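Local coordinates for pseudoazurin (Blue copper protein) (Sinorhizobium meliloti, PDB 3TU6) that binds a single copper ion and probably carries electrons in the periplasm as a blue copper protein of the cupredoxin family, at residues A[1-13]-A[17-29]. Sequence-based numbering, arbitrary orientation.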
loop_
_atom_site.group_PDB
_atom_site.type_symbol
_atom_site.label_atom_id
_atom_site.label_comp_id
_atom_site.label_asym_id
_atom_site.label_seq_id
_atom_site.Cartn_x
_atom_site.Cartn_y
_atom_site.Cartn_z
ATOM N N MET A 1 10.768 4.049 17.181
ATOM C CA MET A 1 10.521 3.688 15.759
ATOM C C MET A 1 10.335 2.181 15.624
ATOM O O MET A 1 11.154 1.405 16.118
ATOM C CB MET A 1 11.695 4.144 14.887
ATOM C CG MET A 1 11.535 3.841 13.397
ATOM S SD MET A 1 12.987 4.276 12.417
ATOM C CE MET A 1 14.176 3.074 13.008
ATOM N N GLU A 2 9.258 1.779 14.953
ATOM C CA GLU A 2 9.041 0.380 14.591
ATOM C C GLU A 2 9.281 0.205 13.093
ATOM O O GLU A 2 8.981 1.099 12.297
ATOM C CB GLU A 2 7.624 -0.069 14.962
ATOM C CG GLU A 2 7.249 0.149 16.430
ATOM C CD GLU A 2 8.216 -0.508 17.403
ATOM O OE1 GLU A 2 8.687 -1.630 17.125
ATOM O OE2 GLU A 2 8.505 0.100 18.455
ATOM N N GLU A 3 9.834 -0.947 12.722
ATOM C CA GLU A 3 10.161 -1.253 11.332
ATOM C C GLU A 3 9.321 -2.433 10.874
ATOM O O GLU A 3 9.431 -3.529 11.428
ATOM C CB GLU A 3 11.652 -1.577 11.198
ATOM C CG GLU A 3 12.571 -0.490 11.746
ATOM C CD GLU A 3 14.038 -0.738 11.441
ATOM O OE1 GLU A 3 14.456 -1.915 11.392
ATOM O OE2 GLU A 3 14.778 0.251 11.255
ATOM N N TYR A 4 8.480 -2.203 9.866
ATOM C CA TYR A 4 7.545 -3.218 9.382
ATOM C C TYR A 4 7.941 -3.765 8.015
ATOM O O TYR A 4 8.750 -3.165 7.303
ATOM C CB TYR A 4 6.131 -2.641 9.341
ATOM C CG TYR A 4 5.631 -2.243 10.711
ATOM C CD1 TYR A 4 5.346 -3.210 11.670
ATOM C CD2 TYR A 4 5.461 -0.903 11.057
ATOM C CE1 TYR A 4 4.899 -2.860 12.935
ATOM C CE2 TYR A 4 5.011 -0.541 12.324
ATOM C CZ TYR A 4 4.732 -1.528 13.257
ATOM O OH TYR A 4 4.285 -1.190 14.512
ATOM N N ARG A 5 7.364 -4.915 7.670
ATOM C CA ARG A 5 7.657 -5.611 6.418
ATOM C C ARG A 5 6.379 -5.878 5.631
ATOM O O ARG A 5 5.383 -6.327 6.194
ATOM C CB ARG A 5 8.341 -6.950 6.703
ATOM C CG ARG A 5 9.719 -6.847 7.334
ATOM C CD ARG A 5 10.737 -6.268 6.370
ATOM N NE ARG A 5 12.111 -6.587 6.757
ATOM C CZ ARG A 5 12.712 -7.760 6.555
ATOM N NH1 ARG A 5 12.068 -8.768 5.970
ATOM N NH2 ARG A 5 13.970 -7.931 6.950
ATOM N N VAL A 6 6.420 -5.600 4.330
ATOM C CA VAL A 6 5.348 -5.972 3.414
ATOM C C VAL A 6 5.941 -6.798 2.283
ATOM O O VAL A 6 6.768 -6.304 1.517
ATOM C CB VAL A 6 4.648 -4.738 2.819
ATOM C CG1 VAL A 6 3.604 -5.162 1.790
ATOM C CG2 VAL A 6 4.013 -3.909 3.918
ATOM N N GLU A 7 5.526 -8.057 2.185
ATOM C CA GLU A 7 6.030 -8.952 1.148
ATOM C C GLU A 7 5.279 -8.744 -0.161
ATOM O O GLU A 7 4.055 -8.601 -0.167
ATOM C CB GLU A 7 5.915 -10.409 1.595
ATOM C CG GLU A 7 6.778 -10.745 2.802
ATOM C CD GLU A 7 6.789 -12.227 3.127
ATOM O OE1 GLU A 7 7.825 -12.716 3.622
ATOM O OE2 GLU A 7 5.767 -12.904 2.887
ATOM N N MET A 8 6.024 -8.720 -1.264
ATOM C CA MET A 8 5.445 -8.620 -2.602
ATOM C C MET A 8 5.405 -10.030 -3.186
ATOM O O MET A 8 6.452 -10.632 -3.435
ATOM C CB MET A 8 6.282 -7.676 -3.474
ATOM C CG MET A 8 6.586 -6.337 -2.802
ATOM S SD MET A 8 7.354 -5.104 -3.878
ATOM C CE MET A 8 8.996 -5.806 -4.078
ATOM N N LEU A 9 4.196 -10.555 -3.385
ATOM C CA LEU A 9 3.996 -11.981 -3.656
ATOM C C LEU A 9 3.120 -12.255 -4.874
ATOM O O LEU A 9 2.220 -11.473 -5.203
ATOM C CB LEU A 9 3.351 -12.648 -2.439
ATOM C CG LEU A 9 4.180 -12.704 -1.157
ATOM C CD1 LEU A 9 3.285 -12.983 0.041
ATOM C CD2 LEU A 9 5.269 -13.757 -1.278
ATOM N N ASN A 10 3.381 -13.387 -5.524
ATOM C CA ASN A 10 2.531 -13.875 -6.606
ATOM C C ASN A 10 1.242 -14.479 -6.061
ATOM O O ASN A 10 0.170 -14.272 -6.627
ATOM C CB ASN A 10 3.269 -14.922 -7.452
ATOM C CG ASN A 10 4.397 -14.326 -8.275
ATOM O OD1 ASN A 10 4.667 -13.126 -8.214
ATOM N ND2 ASN A 10 5.061 -15.168 -9.055
ATOM N N LYS A 11 1.360 -15.227 -4.965
ATOM C CA LYS A 11 0.217 -15.872 -4.321
ATOM C C LYS A 11 0.249 -15.604 -2.817
ATOM O O LYS A 11 1.228 -15.933 -2.145
ATOM C CB LYS A 11 0.248 -17.379 -4.594
ATOM C CG LYS A 11 -0.937 -18.168 -4.041
ATOM C CD LYS A 11 -2.233 -17.833 -4.759
ATOM C CE LYS A 11 -3.347 -18.784 -4.351
ATOM N NZ LYS A 11 -4.635 -18.462 -5.024
ATOM N N ALA A 12 -0.823 -15.009 -2.297
ATOM C CA ALA A 12 -0.922 -14.671 -0.876
ATOM C C ALA A 12 -1.540 -15.815 -0.074
ATOM O O ALA A 12 -1.970 -16.821 -0.636
ATOM C CB ALA A 12 -1.739 -13.400 -0.694
ATOM N N ALA A 13 -1.581 -15.645 1.246
ATOM C CA ALA A 13 -2.175 -16.638 2.144
ATOM C C ALA A 13 -3.688 -16.756 1.951
ATOM O O ALA A 13 -4.234 -17.860 1.978
ATOM C CB ALA A 13 -1.858 -16.293 3.594
ATOM N N VAL A 17 -4.097 -13.318 -5.995
ATOM C CA VAL A 17 -3.080 -13.450 -7.038
ATOM C C VAL A 17 -2.504 -12.070 -7.340
ATOM O O VAL A 17 -3.248 -11.154 -7.690
ATOM C CB VAL A 17 -3.671 -14.054 -8.327
ATOM C CG1 VAL A 17 -2.598 -14.172 -9.403
ATOM C CG2 VAL A 17 -4.296 -15.412 -8.037
ATOM N N MET A 18 -1.181 -11.939 -7.219
ATOM C CA MET A 18 -0.490 -10.645 -7.268
ATOM C C MET A 18 -0.944 -9.783 -6.087
ATOM O O MET A 18 -1.907 -9.014 -6.194
ATOM C CB MET A 18 -0.728 -9.916 -8.602
ATOM C CG MET A 18 -0.529 -10.760 -9.860
ATOM S SD MET A 18 1.132 -11.440 -10.037
ATOM C CE MET A 18 0.858 -13.137 -9.540
ATOM N N ALA A 19 -0.250 -9.913 -4.959
ATOM C CA ALA A 19 -0.709 -9.298 -3.716
ATOM C C ALA A 19 0.423 -8.832 -2.807
ATOM O O ALA A 19 1.469 -9.476 -2.721
ATOM C CB ALA A 19 -1.604 -10.275 -2.963
ATOM N N PHE A 20 0.197 -7.706 -2.135
ATOM C CA PHE A 20 1.048 -7.277 -1.032
ATOM C C PHE A 20 0.520 -7.910 0.254
ATOM O O PHE A 20 -0.686 -7.864 0.514
ATOM C CB PHE A 20 1.044 -5.755 -0.896
ATOM C CG PHE A 20 1.666 -5.034 -2.059
ATOM C CD1 PHE A 20 3.047 -4.971 -2.199
ATOM C CD2 PHE A 20 0.871 -4.398 -3.005
ATOM C CE1 PHE A 20 3.624 -4.293 -3.270
ATOM C CE2 PHE A 20 1.441 -3.721 -4.076
ATOM C CZ PHE A 20 2.816 -3.670 -4.209
ATOM N N GLU A 21 1.419 -8.504 1.038
ATOM C CA GLU A 21 1.055 -9.146 2.301
ATOM C C GLU A 21 1.909 -8.597 3.443
ATOM O O GLU A 21 3.132 -8.763 3.442
ATOM C CB GLU A 21 1.225 -10.664 2.202
ATOM C CG GLU A 21 0.739 -11.419 3.434
ATOM C CD GLU A 21 0.742 -12.921 3.240
ATOM O OE1 GLU A 21 0.683 -13.375 2.078
ATOM O OE2 GLU A 21 0.799 -13.649 4.253
ATOM N N PRO A 22 1.274 -7.935 4.433
ATOM C CA PRO A 22 -0.153 -7.629 4.587
ATOM C C PRO A 22 -0.615 -6.511 3.652
ATOM O O PRO A 22 0.184 -5.664 3.254
ATOM C CB PRO A 22 -0.257 -7.188 6.048
ATOM C CG PRO A 22 1.062 -6.631 6.355
ATOM C CD PRO A 22 2.050 -7.451 5.589
ATOM N N ALA A 23 -1.899 -6.524 3.305
ATOM C CA ALA A 23 -2.478 -5.499 2.440
ATOM C C ALA A 23 -2.580 -4.150 3.154
ATOM O O ALA A 23 -2.516 -3.100 2.512
ATOM C CB ALA A 23 -3.851 -5.938 1.950
ATOM N N VAL A 24 -2.744 -4.188 4.477
ATOM C CA VAL A 24 -2.918 -2.983 5.286
ATOM C C VAL A 24 -1.977 -2.993 6.491
ATOM O O VAL A 24 -2.184 -3.755 7.437
ATOM C CB VAL A 24 -4.375 -2.856 5.786
ATOM C CG1 VAL A 24 -4.547 -1.606 6.640
ATOM C CG2 VAL A 24 -5.338 -2.837 4.610
ATOM N N ILE A 25 -0.943 -2.153 6.438
ATOM C CA ILE A 25 -0.034 -1.941 7.567
ATOM C C ILE A 25 -0.582 -0.827 8.457
ATOM O O ILE A 25 -0.973 0.228 7.958
ATOM C CB ILE A 25 1.383 -1.532 7.093
ATOM C CG1 ILE A 25 2.105 -2.718 6.448
ATOM C CG2 ILE A 25 2.212 -0.992 8.254
ATOM C CD1 ILE A 25 2.549 -3.782 7.431
ATOM N N ARG A 26 -0.612 -1.069 9.768
ATOM C CA ARG A 26 -1.017 -0.052 10.738
ATOM C C ARG A 26 0.207 0.427 11.512
ATOM O O ARG A 26 0.690 -0.257 12.415
ATOM C CB ARG A 26 -2.085 -0.597 11.693
ATOM C CG ARG A 26 -3.336 -1.144 11.006
ATOM C CD ARG A 26 -4.019 -0.111 10.112
ATOM N NE ARG A 26 -4.476 1.066 10.853
ATOM C CZ ARG A 26 -5.722 1.272 11.287
ATOM N NH1 ARG A 26 -6.009 2.388 11.948
ATOM N NH2 ARG A 26 -6.688 0.383 11.070
ATOM N N ALA A 27 0.701 1.605 11.141
ATOM C CA ALA A 27 1.917 2.165 11.722
ATOM C C ALA A 27 1.629 3.470 12.453
ATOM O O ALA A 27 0.517 3.995 12.400
ATOM C CB ALA A 27 2.950 2.396 10.632
ATOM N N GLN A 28 2.648 3.976 13.141
ATOM C CA GLN A 28 2.592 5.279 13.793
ATOM C C GLN A 28 3.546 6.233 13.080
ATOM O O GLN A 28 4.473 5.782 12.399
ATOM C CB GLN A 28 2.981 5.155 15.267
ATOM C CG GLN A 28 2.048 4.272 16.085
ATOM C CD GLN A 28 0.620 4.786 16.105
ATOM O OE1 GLN A 28 0.381 5.985 16.254
ATOM N NE2 GLN A 28 -0.337 3.880 15.956
ATOM N N PRO A 29 3.322 7.553 13.223
ATOM C CA PRO A 29 4.216 8.550 12.634
ATOM C C PRO A 29 5.689 8.319 12.990
ATOM O O PRO A 29 6.029 8.198 14.168
ATOM C CB PRO A 29 3.713 9.862 13.238
ATOM C CG PRO A 29 2.269 9.629 13.469
ATOM C CD PRO A 29 2.143 8.183 13.849
#
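Y4 lays the CE2 corner of its ring 4.0 Å from CB of A27, an apolar touch where the two strands have parted too far for backbone bonding. V6 follows, its CG1 anti to the backbone N (chi1 176°) and set against CB of F20, while CG2 presses tightly on CG1 of I25 at 3.4 Å. An alanine here, lacking both branches, would probably leave CB of F20 and CG1 of I25 without their apolar partner and open a gap between the strands. From E7 onward the strands pair antiparallel, E7 and E21 exchanging two backbone bonds. M8 then runs beside F20, with M8 CG 3.6 Å from F20 CE1 and the sulfur at the ring edge, a Met-aromatic contact. L9 and A19 exchange two more backbone bonds. At N10, O takes the N-H of M18 (2.8 Å) from above the carbonyl plane, whereas OD1 bonds NE2 of the copper ligand H42. Last comes A13, whose N may give a weak hydrogen bond to OE1 of E21 (3.3 Å) in one of that side chain's two conformers. The cis peptide bond before P22 lies where pairing gives way to side-chain packing, in a beta hairpin of the cupredoxin fold whose turn end borders the copper site.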